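Local structure of O-methyltransferase family 3 (Niastella koreensis, 7CVW) at residues P43-F48 with D213-A218; T87-Y90 with H94-V97; K100-A105 with V111-G116; A140-Y145 with V167-K172. The protein catalyses the magnesium-dependent transfer of a methyl group from S-adenosyl-L-methionine to catechol-like compounds, giving meta- and para-methylated products in equal proportion. All coordinates share one frame; numbering follows the deposited sequence.

Contact 1: residues P43-F48 with D213-A218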
loop_
_atom_site.group_PDB
_atom_site.type_symbol
_atom_site.label_atom_id
_atom_site.label_comp_id
_atom_site.label_asym_id
_atom_site.label_seq_id
_atom_site.Cartn_x
_atom_site.Cartn_y
_atom_site.Cartn_z
ATOM N N PRO A 43 13.297 -2.427 -6.066
ATOM C CA PRO A 43 12.533 -2.034 -7.246
ATOM C C PRO A 43 11.014 -2.050 -7.014
ATOM O O PRO A 43 10.322 -1.112 -7.368
ATOM C CB PRO A 43 12.985 -3.066 -8.302
ATOM C CG PRO A 43 14.403 -3.389 -7.879
ATOM C CD PRO A 43 14.325 -3.435 -6.370
ATOM N N ASN A 44 10.504 -3.112 -6.378
ATOM C CA ASN A 44 9.035 -3.228 -6.223
ATOM C C ASN A 44 8.558 -2.220 -5.179
ATOM O O ASN A 44 7.414 -1.768 -5.286
ATOM C CB ASN A 44 8.611 -4.645 -5.869
ATOM C CG ASN A 44 8.804 -5.641 -6.997
ATOM O OD1 ASN A 44 8.670 -5.279 -8.167
ATOM N ND2 ASN A 44 9.098 -6.872 -6.611
ATOM N N GLN A 45 9.370 -1.917 -4.159
ATOM C CA GLN A 45 9.026 -0.850 -3.194
ATOM C C GLN A 45 9.036 0.510 -3.905
ATOM O O GLN A 45 8.159 1.364 -3.609
ATOM C CB GLN A 45 9.969 -0.857 -1.998
ATOM C CG GLN A 45 9.795 -2.071 -1.125
ATOM C CD GLN A 45 10.888 -2.215 -0.104
ATOM O OE1 GLN A 45 11.819 -1.409 -0.058
ATOM N NE2 GLN A 45 10.833 -3.304 0.658
ATOM N N GLY A 46 9.993 0.721 -4.819
ATOM C CA GLY A 46 10.042 1.941 -5.639
ATOM C C GLY A 46 8.768 2.116 -6.432
ATOM O O GLY A 46 8.181 3.196 -6.393
ATOM N N LYS A 47 8.311 1.054 -7.097
ATOM C CA LYS A 47 7.057 1.120 -7.876
ATOM C C LYS A 47 5.883 1.423 -6.937
ATOM O O LYS A 47 5.031 2.227 -7.298
ATOM C CB LYS A 47 6.862 -0.199 -8.624
ATOM C CG LYS A 47 5.655 -0.245 -9.549
ATOM C CD LYS A 47 5.733 0.722 -10.721
ATOM C CE LYS A 47 4.627 0.504 -11.745
ATOM N NZ LYS A 47 4.867 -0.720 -12.545
ATOM N N PHE A 48 5.852 0.827 -5.752
ATOM C CA PHE A 48 4.772 1.087 -4.776
ATOM C C PHE A 48 4.757 2.568 -4.380
ATOM O O PHE A 48 3.682 3.199 -4.414
ATOM C CB PHE A 48 4.940 0.156 -3.583
ATOM C CG PHE A 48 3.933 0.350 -2.476
ATOM C CD1 PHE A 48 2.576 0.349 -2.743
ATOM C CD2 PHE A 48 4.335 0.446 -1.156
ATOM C CE1 PHE A 48 1.637 0.481 -1.726
ATOM C CE2 PHE A 48 3.392 0.542 -0.145
ATOM C CZ PHE A 48 2.051 0.592 -0.430
ATOM N N ASP A 213 10.907 -6.441 6.888
ATOM C CA ASP A 213 10.792 -5.094 7.478
ATOM C C ASP A 213 9.357 -4.617 7.280
ATOM O O ASP A 213 8.432 -5.415 7.278
ATOM C CB ASP A 213 11.863 -4.190 6.855
ATOM C CG ASP A 213 12.331 -3.018 7.693
ATOM O OD1 ASP A 213 11.654 -2.671 8.651
ATOM O OD2 ASP A 213 13.400 -2.484 7.385
ATOM N N GLY A 214 9.159 -3.318 7.204
ATOM C CA GLY A 214 7.817 -2.771 7.012
ATOM C C GLY A 214 7.866 -1.274 6.837
ATOM O O GLY A 214 8.874 -0.621 7.188
ATOM N N MET A 215 6.778 -0.734 6.333
ATOM C CA MET A 215 6.603 0.720 6.136
ATOM C C MET A 215 5.350 1.149 6.882
ATOM O O MET A 215 4.311 0.461 6.754
ATOM C CB MET A 215 6.454 1.084 4.660
ATOM C CG MET A 215 7.713 0.909 3.883
ATOM S SD MET A 215 7.629 1.821 2.300
ATOM C CE MET A 215 9.016 1.056 1.445
ATOM N N ALA A 216 5.410 2.289 7.554
ATOM C CA ALA A 216 4.193 2.919 8.124
ATOM C C ALA A 216 3.562 3.807 7.055
ATOM O O ALA A 216 4.280 4.478 6.327
ATOM C CB ALA A 216 4.499 3.742 9.336
ATOM N N LEU A 217 2.235 3.794 6.983
ATOM C CA LEU A 217 1.470 4.661 6.065
ATOM C C LEU A 217 0.477 5.437 6.912
ATOM O O LEU A 217 -0.263 4.799 7.670
ATOM C CB LEU A 217 0.721 3.811 5.031
ATOM C CG LEU A 217 1.488 3.437 3.763
ATOM C CD1 LEU A 217 2.651 2.533 4.060
ATOM C CD2 LEU A 217 0.551 2.809 2.728
ATOM N N ALA A 218 0.456 6.756 6.778
ATOM C CA ALA A 218 -0.443 7.615 7.576
ATOM C C ALA A 218 -1.075 8.667 6.674
ATOM O O ALA A 218 -0.363 9.282 5.866
ATOM C CB ALA A 218 0.341 8.227 8.705
#
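Met215 and Leu217, on the segment 213-218 of strand 213-220, reach across to Gln45 and Phe48 on one side of the helix that begins at residue 43. Met215 comes first. Its chain is extended beyond CG, and its methyl CE lies beside the Gln45 side chain from CB to OE1: CB, CG and CD of Gln45 are each 4.1 Å from Met215 CE, and Gln45 OE1 is 4.0 Å from it. The methyl therefore rests along an amide-bearing chain that it meets at a slant. The same Met215 side chain touches Asp165, a magnesium ligand, so the contact borders the residues of the metal site. Two residues on, Leu217 points to the same side, as alternation in a strand requires, and its CD2 stands 4.1 Å from Phe48 CZ. Phe48 CG is anti to the backbone N (chi1 178°), which sends the ring out toward the strand to meet a leucine approaching from the opposite direction. Phe48 of the second subunit also packs on Leu217, placing this end at the dimer interface. With 162 Å² buried in total, the chemistry implies cohesion by van der Waals contact, not by directional polar bonds.

Contact 2: residues T87-Y90 with H94-V97; sequences TLEY and HAAV. With SAH (S-adenosyl-L-homocysteine), chain E.
The acidic residue in the C-terminal part of the second strand of a Rossmann-like methyltransferase, here Glu89, grips the ribose of the bound S-adenosyl-L-homocysteine, and this contact joins that strand to the following helix in a beta-alpha-beta unit. The carboxylate takes both ribose hydroxyls: O3' of the ligand donates to Glu89 OE1 and O2' of the ligand donates to Glu89 OE2, each over 2.6 Å. A bend at chi2 (55°) turns the carboxylate back, and the backbone amides of Leu67 and Asp91 also bond to its oxygens, so bonds to both oxygens hold the carboxylate in its rotation. The helix meets the bent chain at its aliphatic part: Glu89 CG lies 3.7 Å from Ala95 N and 4.0 Å from Ala95 CB. His94 CB packs against the carboxylate, while its ring continues past to the sugar, the ring and carboxylate planes standing 47° apart. Tyr90 adds a contact with the base, its CB 3.5 Å from C5 of the ligand's adenine. O3' of the ligand is thus donor to the glutamate and acceptor from the histidine, and that second bond is nearly straight: His94 ND1 reaches O3' of the ligand over 2.9 Å, with 162° at the hydrogen.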
loop_
_atom_site.group_PDB
_atom_site.type_symbol
_atom_site.label_atom_id
_atom_site.label_comp_id
_atom_site.label_asym_id
_atom_site.label_seq_id
_atom_site.Cartn_x
_atom_site.Cartn_y
_atom_site.Cartn_z
ATOM N N THR A 87 14.365 16.801 -1.329
ATOM C CA THR A 87 14.922 15.633 -0.594
ATOM C C THR A 87 16.062 16.128 0.279
ATOM O O THR A 87 16.851 16.983 -0.196
ATOM C CB THR A 87 15.276 14.517 -1.582
ATOM O OG1 THR A 87 15.696 13.349 -0.856
ATOM C CG2 THR A 87 16.332 14.937 -2.574
ATOM N N LEU A 88 16.152 15.604 1.496
ATOM C CA LEU A 88 17.124 16.060 2.516
ATOM C C LEU A 88 18.167 14.967 2.723
ATOM O O LEU A 88 17.806 13.789 2.851
ATOM C CB LEU A 88 16.406 16.369 3.821
ATOM C CG LEU A 88 15.186 17.277 3.725
ATOM C CD1 LEU A 88 14.678 17.683 5.107
ATOM C CD2 LEU A 88 15.402 18.463 2.821
ATOM N N GLU A 89 19.442 15.335 2.638
ATOM C CA GLU A 89 20.547 14.371 2.765
ATOM C C GLU A 89 21.682 15.010 3.553
ATOM O O GLU A 89 22.239 16.012 3.085
ATOM C CB GLU A 89 21.009 13.960 1.366
ATOM C CG GLU A 89 22.248 13.080 1.399
ATOM C CD GLU A 89 22.085 11.832 2.262
ATOM O OE1 GLU A 89 21.102 11.064 2.065
ATOM O OE2 GLU A 89 22.929 11.625 3.155
ATOM N N TYR A 90 22.063 14.395 4.672
ATOM C CA TYR A 90 23.103 14.920 5.604
ATOM C C TYR A 90 24.509 14.762 5.020
ATOM O O TYR A 90 25.365 15.640 5.301
ATOM C CB TYR A 90 22.962 14.194 6.952
ATOM C CG TYR A 90 24.089 14.261 7.950
ATOM C CD1 TYR A 90 24.618 15.481 8.345
ATOM C CD2 TYR A 90 24.541 13.120 8.590
ATOM C CE1 TYR A 90 25.605 15.558 9.312
ATOM C CE2 TYR A 90 25.538 13.174 9.540
ATOM C CZ TYR A 90 26.077 14.397 9.902
ATOM O OH TYR A 90 27.054 14.461 10.859
ATOM N N HIS A 94 26.986 11.646 -0.421
ATOM C CA HIS A 94 25.711 11.049 -0.872
ATOM C C HIS A 94 24.939 12.057 -1.716
ATOM O O HIS A 94 24.469 11.703 -2.785
ATOM C CB HIS A 94 24.863 10.629 0.323
ATOM C CG HIS A 94 25.447 9.508 1.099
ATOM N ND1 HIS A 94 24.679 8.758 1.972
ATOM C CD2 HIS A 94 26.693 8.988 1.141
ATOM C CE1 HIS A 94 25.437 7.818 2.509
ATOM N NE2 HIS A 94 26.695 7.939 2.020
ATOM N N ALA A 95 24.869 13.301 -1.263
ATOM C CA ALA A 95 24.081 14.335 -1.966
ATOM C C ALA A 95 24.681 14.559 -3.354
ATOM O O ALA A 95 23.912 14.765 -4.308
ATOM C CB ALA A 95 24.046 15.592 -1.134
ATOM N N ALA A 96 26.008 14.569 -3.473
ATOM C CA ALA A 96 26.690 14.798 -4.781
ATOM C C ALA A 96 26.388 13.623 -5.722
ATOM O O ALA A 96 26.177 13.845 -6.940
ATOM C CB ALA A 96 28.176 14.976 -4.612
ATOM N N VAL A 97 26.417 12.402 -5.193
ATOM C CA VAL A 97 26.116 11.184 -5.985
ATOM C C VAL A 97 24.663 11.219 -6.427
ATOM O O VAL A 97 24.409 10.996 -7.639
ATOM C CB VAL A 97 26.448 9.911 -5.203
ATOM C CG1 VAL A 97 25.926 8.670 -5.916
ATOM C CG2 VAL A 97 27.941 9.844 -4.986
HETATM N N SAH E . 15.442 6.721 0.542
HETATM C CA SAH E . 16.714 6.177 0.027
HETATM C CB SAH E . 17.536 5.548 1.162
HETATM C CG SAH E . 17.889 6.488 2.266
HETATM S SD SAH E . 19.198 5.639 3.239
HETATM C C SAH E . 16.350 5.136 -1.033
HETATM O O SAH E . 16.911 5.178 -2.068
HETATM O OXT SAH E . 15.532 4.343 -0.713
HETATM C "C5'" SAH E . 19.352 6.794 4.638
HETATM C "C4'" SAH E . 19.973 8.097 4.216
HETATM O "O4'" SAH E . 19.745 9.021 5.286
HETATM C "C3'" SAH E . 21.501 8.092 3.993
HETATM O "O3'" SAH E . 21.868 8.630 2.736
HETATM C "C2'" SAH E . 22.045 8.953 5.136
HETATM O "O2'" SAH E . 23.215 9.654 4.815
HETATM C "C1'" SAH E . 20.856 9.864 5.372
HETATM N N9 SAH E . 20.844 10.528 6.655
HETATM C C8 SAH E . 21.391 10.099 7.829
HETATM N N7 SAH E . 21.240 10.950 8.805
HETATM C C5 SAH E . 20.553 12.007 8.245
HETATM C C6 SAH E . 20.078 13.227 8.766
HETATM N N6 SAH E . 20.262 13.609 10.013
HETATM N N1 SAH E . 19.442 14.050 7.929
HETATM C C2 SAH E . 19.272 13.665 6.665
HETATM N N3 SAH E . 19.687 12.562 6.066
HETATM C C4 SAH E . 20.302 11.751 6.918
#

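Contact 3: residues K100-A105 with V111-G116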
loop_
_atom_site.group_PDB
_atom_site.type_symbol
_atom_site.label_atom_id
_atom_site.label_comp_id
_atom_site.label_asym_id
_atom_site.label_seq_id
_atom_site.Cartn_x
_atom_site.Cartn_y
_atom_site.Cartn_z
ATOM N N LYS A 100 24.114 13.709 -9.359
ATOM C CA LYS A 100 24.545 13.148 -10.665
ATOM C C LYS A 100 23.462 12.193 -11.174
ATOM O O LYS A 100 23.156 12.190 -12.382
ATOM C CB LYS A 100 25.882 12.422 -10.535
ATOM C CG LYS A 100 26.465 11.919 -11.849
ATOM C CD LYS A 100 27.880 11.390 -11.701
ATOM C CE LYS A 100 28.149 10.189 -12.581
ATOM N NZ LYS A 100 29.550 10.163 -13.064
ATOM N N ASN A 101 22.895 11.377 -10.286
ATOM C CA ASN A 101 21.905 10.344 -10.670
ATOM C C ASN A 101 20.589 11.008 -11.099
ATOM O O ASN A 101 19.935 10.540 -12.065
ATOM C CB ASN A 101 21.721 9.350 -9.529
ATOM C CG ASN A 101 22.957 8.531 -9.230
ATOM O OD1 ASN A 101 23.831 8.356 -10.087
ATOM N ND2 ASN A 101 23.006 7.955 -8.040
ATOM N N ILE A 102 20.193 12.068 -10.401
ATOM C CA ILE A 102 18.981 12.878 -10.731
ATOM C C ILE A 102 19.194 13.568 -12.094
ATOM O O ILE A 102 18.274 13.610 -12.916
ATOM C CB ILE A 102 18.746 13.892 -9.593
ATOM C CG1 ILE A 102 18.155 13.227 -8.342
ATOM C CG2 ILE A 102 17.951 15.111 -10.069
ATOM C CD1 ILE A 102 16.891 12.463 -8.537
ATOM N N ASP A 103 20.399 14.062 -12.340
ATOM C CA ASP A 103 20.742 14.743 -13.611
ATOM C C ASP A 103 20.628 13.713 -14.739
ATOM O O ASP A 103 20.037 14.038 -15.791
ATOM C CB ASP A 103 22.128 15.380 -13.524
ATOM C CG ASP A 103 22.271 16.558 -12.568
ATOM O OD1 ASP A 103 21.255 17.062 -12.076
ATOM O OD2 ASP A 103 23.429 16.957 -12.318
ATOM N N ARG A 104 21.156 12.504 -14.532
ATOM C CA ARG A 104 21.130 11.426 -15.547
ATOM C C ARG A 104 19.666 11.112 -15.863
ATOM O O ARG A 104 19.350 10.844 -17.041
ATOM C CB ARG A 104 21.841 10.166 -15.045
ATOM C CG ARG A 104 21.971 9.080 -16.104
ATOM C CD ARG A 104 22.590 7.815 -15.582
ATOM N NE ARG A 104 23.972 8.058 -15.223
ATOM C CZ ARG A 104 24.450 8.215 -13.981
ATOM N NH1 ARG A 104 23.671 8.109 -12.917
ATOM N NH2 ARG A 104 25.736 8.452 -13.798
ATOM N N ALA A 105 18.794 11.121 -14.852
ATOM C CA ALA A 105 17.356 10.795 -15.015
ATOM C C ALA A 105 16.600 11.980 -15.651
ATOM O O ALA A 105 15.375 11.844 -15.891
ATOM C CB ALA A 105 16.754 10.401 -13.696
ATOM N N VAL A 111 13.715 18.284 -8.948
ATOM C CA VAL A 111 14.181 17.715 -7.659
ATOM C C VAL A 111 15.174 18.697 -7.074
ATOM O O VAL A 111 16.132 19.022 -7.760
ATOM C CB VAL A 111 14.775 16.312 -7.838
ATOM C CG1 VAL A 111 15.389 15.798 -6.539
ATOM C CG2 VAL A 111 13.714 15.353 -8.380
ATOM N N GLN A 112 14.979 19.067 -5.815
ATOM C CA GLN A 112 15.926 19.899 -5.060
ATOM C C GLN A 112 16.520 19.041 -3.944
ATOM O O GLN A 112 15.758 18.570 -3.078
ATOM C CB GLN A 112 15.259 21.132 -4.479
ATOM C CG GLN A 112 16.272 21.990 -3.739
ATOM C CD GLN A 112 15.650 23.209 -3.113
ATOM O OE1 GLN A 112 14.696 23.125 -2.339
ATOM N NE2 GLN A 112 16.227 24.359 -3.429
ATOM N N ILE A 113 17.830 18.845 -3.970
ATOM C CA ILE A 113 18.554 18.129 -2.894
ATOM C C ILE A 113 19.064 19.181 -1.927
ATOM O O ILE A 113 19.780 20.066 -2.373
ATOM C CB ILE A 113 19.707 17.267 -3.416
ATOM C CG1 ILE A 113 19.203 16.260 -4.449
ATOM C CG2 ILE A 113 20.418 16.601 -2.250
ATOM C CD1 ILE A 113 20.293 15.602 -5.249
ATOM N N ARG A 114 18.707 19.070 -0.651
ATOM C CA ARG A 114 19.205 20.005 0.380
ATOM C C ARG A 114 20.170 19.237 1.268
ATOM O O ARG A 114 19.758 18.187 1.835
ATOM C CB ARG A 114 18.042 20.562 1.183
ATOM C CG ARG A 114 17.164 21.513 0.396
ATOM C CD ARG A 114 16.888 22.614 1.366
ATOM N NE ARG A 114 15.748 23.297 0.901
ATOM C CZ ARG A 114 15.122 24.231 1.572
ATOM N NH1 ARG A 114 15.514 24.631 2.775
ATOM N NH2 ARG A 114 14.081 24.758 0.986
ATOM N N THR A 115 21.420 19.690 1.351
ATOM C CA THR A 115 22.516 18.949 2.019
ATOM C C THR A 115 22.647 19.441 3.462
ATOM O O THR A 115 23.273 20.461 3.712
ATOM C CB THR A 115 23.838 19.084 1.262
ATOM O OG1 THR A 115 23.603 18.721 -0.110
ATOM C CG2 THR A 115 24.921 18.234 1.894
ATOM N N GLY A 116 22.119 18.680 4.402
ATOM C CA GLY A 116 22.262 18.962 5.831
ATOM C C GLY A 116 21.387 18.048 6.641
ATOM O O GLY A 116 20.756 17.172 6.039
#
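Ile102 carries the helix side of this contact, and both strand residues that touch it, Val111 and Ile113, are aliphatic. Ile102 CG2 lies 4.1 Å from Val111 CB, while the other branch of the isoleucine, CG1 and CD1, runs past Val111 CG1, each of the two 4.2 Å from that methyl. The two side chains cross at about a right angle, so Val111 is touched by both arms of one isoleucine. The valine turns CG1 anti to its own backbone nitrogen (chi1 174°), and this is the methyl that meets the longer arm. Ile113 touches more lightly, with its CD1 at 4.4 Å from Ile102 CG1. Its position two residues along the strand puts it on the same face as Val111.

Farther out, polar side chains of the same helical turn are bonded. Arg104 NH1 donates to Asn101 OD1 over 2.8 Å, the oxygen lying in the guanidinium plane, and Asn101 ND2 bonds to Ala68 O and Ser30 OG, which ties this turn to neighbouring parts of the chain. The contact closes the beta-alpha-beta unit of strand 84-89, helix 92-104 and strand 111-115. Helix 70-76 packs against both Ile102 and Val111 through Thr72, helix 22-34 lies against Asn101 and Arg104, and strand 111-115, outermost in the sheet within this chain, pairs with strand 84-89.

Contact 4: residues A140-Y145 with V167-K172. With SAH (S-adenosyl-L-homocysteine), chain E.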
loop_
_atom_site.group_PDB
_atom_site.type_symbol
_atom_site.label_atom_id
_atom_site.label_comp_id
_atom_site.label_asym_id
_atom_site.label_seq_id
_atom_site.Cartn_x
_atom_site.Cartn_y
_atom_site.Cartn_z
ATOM N N ALA A 140 15.368 8.626 6.678
ATOM C CA ALA A 140 16.747 9.081 6.956
ATOM C C ALA A 140 17.306 8.294 8.143
ATOM O O ALA A 140 17.187 7.121 8.135
ATOM C CB ALA A 140 16.737 10.566 7.236
ATOM N N ASP A 141 17.988 8.976 9.062
ATOM C CA ASP A 141 18.419 8.290 10.299
ATOM C C ASP A 141 17.179 7.873 11.085
ATOM O O ASP A 141 16.116 8.510 10.925
ATOM C CB ASP A 141 19.400 9.156 11.085
ATOM C CG ASP A 141 18.950 10.590 11.335
ATOM O OD1 ASP A 141 18.108 11.099 10.576
ATOM O OD2 ASP A 141 19.448 11.196 12.305
ATOM N N LYS A 142 17.317 6.816 11.880
ATOM C CA LYS A 142 16.140 6.126 12.457
ATOM C C LYS A 142 15.761 6.651 13.838
ATOM O O LYS A 142 14.579 6.803 14.133
ATOM C CB LYS A 142 16.371 4.615 12.391
ATOM C CG LYS A 142 16.842 4.117 11.030
ATOM C CD LYS A 142 15.910 4.530 9.875
ATOM C CE LYS A 142 16.363 4.006 8.523
ATOM N NZ LYS A 142 15.815 4.788 7.383
ATOM N N PRO A 143 16.703 6.919 14.769
ATOM C CA PRO A 143 16.313 7.392 16.097
ATOM C C PRO A 143 15.333 8.555 16.132
ATOM O O PRO A 143 14.431 8.541 16.984
ATOM C CB PRO A 143 17.665 7.710 16.749
ATOM C CG PRO A 143 18.559 6.710 16.119
ATOM C CD PRO A 143 18.152 6.702 14.656
ATOM N N PRO A 144 15.474 9.607 15.298
ATOM C CA PRO A 144 14.568 10.764 15.340
ATOM C C PRO A 144 13.301 10.675 14.474
ATOM O O PRO A 144 12.636 11.676 14.279
ATOM C CB PRO A 144 15.427 11.933 14.852
ATOM C CG PRO A 144 16.521 11.324 14.044
ATOM C CD PRO A 144 16.579 9.848 14.366
ATOM N N TYR A 145 12.962 9.501 13.975
ATOM C CA TYR A 145 11.726 9.354 13.157
ATOM C C TYR A 145 10.550 10.007 13.882
ATOM O O TYR A 145 9.742 10.680 13.257
ATOM C CB TYR A 145 11.372 7.894 12.930
ATOM C CG TYR A 145 11.806 7.296 11.625
ATOM C CD1 TYR A 145 12.997 7.655 11.017
ATOM C CD2 TYR A 145 11.070 6.260 11.065
ATOM C CE1 TYR A 145 13.396 7.075 9.824
ATOM C CE2 TYR A 145 11.468 5.655 9.890
ATOM C CZ TYR A 145 12.647 6.047 9.274
ATOM O OH TYR A 145 13.072 5.446 8.124
ATOM N N VAL A 167 10.338 0.226 9.756
ATOM C CA VAL A 167 9.701 0.330 11.100
ATOM C C VAL A 167 9.458 -1.052 11.730
ATOM O O VAL A 167 8.893 -1.045 12.823
ATOM C CB VAL A 167 8.420 1.175 11.053
ATOM C CG1 VAL A 167 8.721 2.608 10.624
ATOM C CG2 VAL A 167 7.344 0.529 10.207
ATOM N N ILE A 168 9.931 -2.158 11.146
ATOM C CA ILE A 168 9.736 -3.540 11.688
ATOM C C ILE A 168 11.080 -4.226 11.976
ATOM O O ILE A 168 11.168 -4.947 12.978
ATOM C CB ILE A 168 8.828 -4.371 10.755
ATOM C CG1 ILE A 168 7.394 -3.832 10.757
ATOM C CG2 ILE A 168 8.850 -5.845 11.119
ATOM C CD1 ILE A 168 6.735 -3.736 12.121
ATOM N N ARG A 169 12.104 -4.030 11.146
ATOM C CA ARG A 169 13.506 -4.461 11.415
ATOM C C ARG A 169 13.549 -5.946 11.793
ATOM O O ARG A 169 14.051 -6.289 12.868
ATOM C CB ARG A 169 14.152 -3.621 12.523
ATOM C CG ARG A 169 13.987 -2.116 12.406
ATOM C CD ARG A 169 14.317 -1.534 11.058
ATOM N NE ARG A 169 15.610 -1.892 10.510
ATOM C CZ ARG A 169 16.573 -1.039 10.161
ATOM N NH1 ARG A 169 17.682 -1.514 9.627
ATOM N NH2 ARG A 169 16.418 0.267 10.286
ATOM N N ASP A 170 13.033 -6.806 10.923
ATOM C CA ASP A 170 13.159 -8.280 11.031
ATOM C C ASP A 170 12.390 -8.744 12.273
ATOM O O ASP A 170 12.696 -9.821 12.756
ATOM C CB ASP A 170 14.629 -8.707 11.084
ATOM C CG ASP A 170 14.909 -10.129 10.619
ATOM O OD1 ASP A 170 14.115 -10.642 9.836
ATOM O OD2 ASP A 170 15.930 -10.715 11.074
ATOM N N GLY A 171 11.425 -7.954 12.760
ATOM C CA GLY A 171 10.587 -8.293 13.926
ATOM C C GLY A 171 11.264 -7.951 15.240
ATOM O O GLY A 171 10.702 -8.278 16.284
ATOM N N LYS A 172 12.428 -7.310 15.199
ATOM C CA LYS A 172 13.193 -6.938 16.423
ATOM C C LYS A 172 12.430 -5.861 17.198
ATOM O O LYS A 172 12.743 -5.662 18.371
ATOM C CB LYS A 172 14.605 -6.475 16.062
ATOM C CG LYS A 172 15.506 -7.618 15.600
ATOM C CD LYS A 172 16.942 -7.219 15.438
ATOM C CE LYS A 172 17.208 -6.543 14.117
ATOM N NZ LYS A 172 18.666 -6.490 13.836
HETATM N N SAH E . 15.442 6.721 0.542
HETATM C CA SAH E . 16.714 6.177 0.027
HETATM C CB SAH E . 17.536 5.548 1.162
HETATM C CG SAH E . 17.889 6.488 2.266
HETATM S SD SAH E . 19.198 5.639 3.239
HETATM C C SAH E . 16.350 5.136 -1.033
HETATM O O SAH E . 16.911 5.178 -2.068
HETATM O OXT SAH E . 15.532 4.343 -0.713
HETATM C "C5'" SAH E . 19.352 6.794 4.638
HETATM C "C4'" SAH E . 19.973 8.097 4.216
HETATM O "O4'" SAH E . 19.745 9.021 5.286
HETATM C "C3'" SAH E . 21.501 8.092 3.993
HETATM O "O3'" SAH E . 21.868 8.630 2.736
HETATM C "C2'" SAH E . 22.045 8.953 5.136
HETATM O "O2'" SAH E . 23.215 9.654 4.815
HETATM C "C1'" SAH E . 20.856 9.864 5.372
HETATM N N9 SAH E . 20.844 10.528 6.655
HETATM C C8 SAH E . 21.391 10.099 7.829
HETATM N N7 SAH E . 21.240 10.950 8.805
HETATM C C5 SAH E . 20.553 12.007 8.245
HETATM C C6 SAH E . 20.078 13.227 8.766
HETATM N N6 SAH E . 20.262 13.609 10.013
HETATM N N1 SAH E . 19.442 14.050 7.929
HETATM C C2 SAH E . 19.272 13.665 6.665
HETATM N N3 SAH E . 19.687 12.562 6.066
HETATM C C4 SAH E . 20.302 11.751 6.918
#
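Two loops face each other here, one making a type I beta turn from Lys142 to Tyr145 and the other passing through positive phi at Arg169, Asp170 and Gly171, with their nearest CA atoms, of Lys142 and Val167, 8.8 Å apart. Arg169 lays the edge of its guanidinium against the aliphatic part of Lys142: NH2 of Arg169 is 3.9 Å from Lys142 CG, which lies in the guanidinium plane. The two chains cross at about a right angle, and their charged ends stay apart, Lys142 NZ being 5.4 Å from Arg169 NH2. These loops follow strands 133-138 and 160-165 of the Rossmann-like sheet and flank the magnesium site formed by Asp139, Asp165 and Asn166. A bend at chi2 (-55°) folds Lys142 back over its own loop, where NZ donates to Ala140 O over 2.8 Å, in the carbonyl plane, and to Tyr145 OH over 2.9 Å. NZ also bonds to Asn166 OD1, while Tyr145 OH bonds to the backbone O of Asp165, so both groups are tied to residues of the metal site. Just before the turn, Ala140 CB and Asp141 line the adenine of the bound S-adenosyl-L-homocysteine. Val167 CG1 meets the edge of the Tyr145 ring, 4.2 Å from CE2.

How the contacts relate
Contacts 2 and 3 share helix 92-104 and have centres 7 Å apart; Thr87 O and Arg114 N, 2.8 Å from each other, join their strands. Contacts 1 and 4, with centres 14 Å apart, meet directly as well: Asp213 OD1 lies 2.9 Å from Arg169 N, a probable hydrogen bond, and both contacts touch the second subunit. Contacts 2 and 4 both touch S-adenosyl-L-homocysteine although their centres are 20 Å apart and their nearest atoms about 6 Å, and Gly116 of contact 3 also touches it. Contact 4 also approaches the metal, the Lys142 side chain being about 4 Å from magnesium, against about 7 Å for that of Gln45 in contact 1.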